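Putative amidohydrolase (Unidentified, PDB 3MKV) probably hydrolyses dipeptides that end in proline, acting as a zinc-dependent prolidase of the amidohydrolase superfamily. Local coordinates at residues G322-D326 with E338-L342. Numbering follows the deposited sequence.
With ZN (zinc ion), chain I.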
ATOM      1  N   GLY A 322      29.497  -9.667  34.991  1.00 60.10           N
ATOM      2  CA  GLY A 322      29.483 -10.897  34.210  1.00 53.79           C
ATOM      3  C   GLY A 322      30.615 -10.866  33.211  1.00 54.64           C
ATOM      4  O   GLY A 322      31.323  -9.880  33.100  1.00 60.84           O
ATOM      5  N   PHE A 323      30.791 -11.946  32.467  1.00 59.33           N
ATOM      6  CA  PHE A 323      31.885 -12.021  31.504  1.00 53.73           C
ATOM      7  C   PHE A 323      31.348 -11.842  30.082  1.00 54.69           C
ATOM      8  O   PHE A 323      30.356 -12.469  29.693  1.00 54.52           O
ATOM      9  CB  PHE A 323      32.607 -13.362  31.669  1.00 54.72           C
ATOM     10  CG  PHE A 323      33.721 -13.599  30.686  1.00 50.49           C
ATOM     11  CD1 PHE A 323      35.046 -13.444  31.067  1.00 57.55           C
ATOM     12  CD2 PHE A 323      33.449 -14.025  29.392  1.00 53.89           C
ATOM     13  CE1 PHE A 323      36.085 -13.686  30.165  1.00 53.48           C
ATOM     14  CE2 PHE A 323      34.482 -14.268  28.488  1.00 55.74           C
ATOM     15  CZ  PHE A 323      35.800 -14.096  28.879  1.00 53.91           C
ATOM     16  N   GLY A 324      31.987 -10.969  29.313  1.00 49.26           N
ATOM     17  CA  GLY A 324      31.576 -10.755  27.941  1.00 49.15           C
ATOM     18  C   GLY A 324      32.721 -10.312  27.064  1.00 50.20           C
ATOM     19  O   GLY A 324      33.737  -9.822  27.559  1.00 55.09           O
ATOM     20  N   THR A 325      32.547 -10.459  25.754  1.00 50.86           N
ATOM     21  CA  THR A 325      33.618 -10.171  24.813  1.00 49.59           C
ATOM     22  C   THR A 325      33.210  -9.187  23.710  1.00 52.26           C
ATOM     23  O   THR A 325      33.930  -8.216  23.452  1.00 53.80           O
ATOM     24  CB  THR A 325      34.222 -11.483  24.210  1.00 53.29           C
ATOM     25  OG1 THR A 325      33.199 -12.237  23.548  1.00 54.52           O
ATOM     26  CG2 THR A 325      34.861 -12.354  25.313  1.00 43.19           C
ATOM     27  N   ASP A 326      32.075  -9.450  23.054  1.00 48.95           N
ATOM     28  CA  ASP A 326      31.529  -8.556  22.015  1.00 46.48           C
ATOM     29  C   ASP A 326      32.466  -8.350  20.822  1.00 49.30           C
ATOM     30  O   ASP A 326      32.636  -7.227  20.348  1.00 53.10           O
ATOM     31  CB  ASP A 326      31.154  -7.192  22.614  1.00 46.40           C
ATOM     32  CG  ASP A 326      30.293  -6.349  21.679  1.00 53.09           C
ATOM     33  OD1 ASP A 326      29.613  -6.923  20.800  1.00 64.39           O
ATOM     34  OD2 ASP A 326      30.293  -5.105  21.822  1.00 55.88           O
ATOM     35  N   GLU A 338      39.965 -11.942  27.071  1.00 54.99           N
ATOM     36  CA  GLU A 338      39.229 -11.127  28.031  1.00 57.19           C
ATOM     37  C   GLU A 338      39.575 -11.547  29.459  1.00 54.83           C
ATOM     38  O   GLU A 338      39.358 -10.790  30.403  1.00 53.88           O
ATOM     39  CB  GLU A 338      37.716 -11.187  27.775  1.00 59.37           C
ATOM     40  CG  GLU A 338      36.846 -10.405  28.775  1.00 60.59           C
ATOM     41  CD  GLU A 338      36.839  -8.895  28.535  1.00 61.41           C
ATOM     42  OE1 GLU A 338      36.153  -8.175  29.306  1.00 47.72           O
ATOM     43  OE2 GLU A 338      37.514  -8.430  27.582  1.00 55.74           O
ATOM     44  N   PHE A 339      40.112 -12.755  29.608  1.00 56.22           N
ATOM     45  CA  PHE A 339      40.570 -13.237  30.913  1.00 55.82           C
ATOM     46  C   PHE A 339      41.853 -12.514  31.301  1.00 58.27           C
ATOM     47  O   PHE A 339      41.957 -11.934  32.387  1.00 57.65           O
ATOM     48  CB  PHE A 339      40.815 -14.747  30.886  1.00 54.04           C
ATOM     49  CG  PHE A 339      39.561 -15.564  30.788  1.00 50.06           C
ATOM     50  CD1 PHE A 339      38.617 -15.534  31.808  1.00 52.18           C
ATOM     51  CD2 PHE A 339      39.327 -16.379  29.680  1.00 53.46           C
ATOM     52  CE1 PHE A 339      37.444 -16.288  31.725  1.00 54.45           C
ATOM     53  CE2 PHE A 339      38.155 -17.148  29.583  1.00 36.18           C
ATOM     54  CZ  PHE A 339      37.213 -17.099  30.603  1.00 53.20           C
ATOM     55  N   ARG A 340      42.822 -12.543  30.392  1.00 63.34           N
ATOM     56  CA  ARG A 340      44.077 -11.819  30.554  1.00 63.58           C
ATOM     57  C   ARG A 340      43.838 -10.355  30.919  1.00 64.01           C
ATOM     58  O   ARG A 340      44.408  -9.836  31.884  1.00 67.42           O
ATOM     59  CB  ARG A 340      44.887 -11.891  29.255  1.00 67.40           C
ATOM     60  CG  ARG A 340      46.370 -11.587  29.422  1.00 73.23           C
ATOM     61  CD  ARG A 340      47.022 -11.172  28.104  1.00 79.74           C
ATOM     62  NE  ARG A 340      46.745  -9.777  27.760  1.00 87.97           N
ATOM     63  CZ  ARG A 340      46.180  -9.382  26.621  1.00 89.48           C
ATOM     64  NH1 ARG A 340      45.841 -10.277  25.703  1.00 85.21           N
ATOM     65  NH2 ARG A 340      45.960  -8.089  26.396  1.00 83.61           N
ATOM     66  N   ILE A 341      43.000  -9.687  30.134  1.00 60.16           N
ATOM     67  CA  ILE A 341      42.752  -8.265  30.325  1.00 57.54           C
ATOM     68  C   ILE A 341      42.148  -7.968  31.700  1.00 60.29           C
ATOM     69  O   ILE A 341      42.665  -7.129  32.443  1.00 63.81           O
ATOM     70  CB  ILE A 341      41.854  -7.707  29.214  1.00 58.26           C
ATOM     71  CG1 ILE A 341      42.574  -7.790  27.865  1.00 55.17           C
ATOM     72  CG2 ILE A 341      41.452  -6.278  29.522  1.00 61.75           C
ATOM     73  CD1 ILE A 341      41.738  -7.338  26.693  1.00 56.65           C
ATOM     74  N   LEU A 342      41.066  -8.659  32.048  1.00 57.11           N
ATOM     75  CA  LEU A 342      40.448  -8.479  33.361  1.00 55.77           C
ATOM     76  C   LEU A 342      41.424  -8.859  34.475  1.00 59.25           C
ATOM     77  O   LEU A 342      41.367  -8.317  35.577  1.00 58.29           O
ATOM     78  CB  LEU A 342      39.161  -9.304  33.480  1.00 53.22           C
ATOM     79  CG  LEU A 342      38.016  -9.022  32.493  1.00 51.50           C
ATOM     80  CD1 LEU A 342      36.952 -10.126  32.512  1.00 49.51           C
ATOM     81  CD2 LEU A 342      37.377  -7.672  32.756  1.00 41.52           C
TER
HETATM   82 ZN    ZN I 425      27.324  -6.369  21.199  1.00 59.68          ZN
HETATM   83  O   HOH W   1      34.056  -8.855  30.729  1.00 52.34           O
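Glu338 OE1 is held by a water 2.6 Å away, hydrogen-bonded to it, and by the backbone N of Leu277, while OE2 takes the N of Val278. The same water accepts a longer bond of 3.3 Å from Gly324 N, which ties the carboxylate to the chain that leads into the metal site. Glutamate suits this place because its two oxygens can receive the amides that begin helix 277-286, whose positive end would probably favour a charged carboxylate. Gly324 O stands 3.4 Å from Glu338 OE1, but both are acceptors, and no direct bond joins them.

Away from the carboxylate the contact is apolar. Glu338 has CG anti to its backbone N (chi1 178°), which sets CG 3.6 Å from Phe323 CE1; the bend at chi2 then turns the carboxylate toward the first amides of helix 277-286. Phe323 in turn pushes CE1 over one face of the Phe339 ring, toward its rim, to 3.3 Å from Phe339 CE1. Being flat, the two phenylalanine rings can overlap in this buried layer as an offset stack, with centroids 4.5 Å apart and planes inclined by 29°. Leu342, one helical turn beyond Glu338, brings a branched apolar end whose CD1 lies beside Phe323. Threonine serves two surroundings at once: Thr325 rests its methyl CG2 on Glu338 CB at 3.9 Å while its hydroxyl bonds to Asp63.

The packed segment 322-326 runs straight into Asp326, which binds zinc through OD1 together with His65, His67 and the carboxylated Lys193 in the amidohydrolase barrel. Backbone bonds join Phe323 to Leu64 and Asp326 to His65, where strand 56-63 ends and strand 65-66 begins. Helix 337-343 packs on the loop, with helix 348-362 against both phenylalanines and helix 277-286 against Thr325 and Leu342.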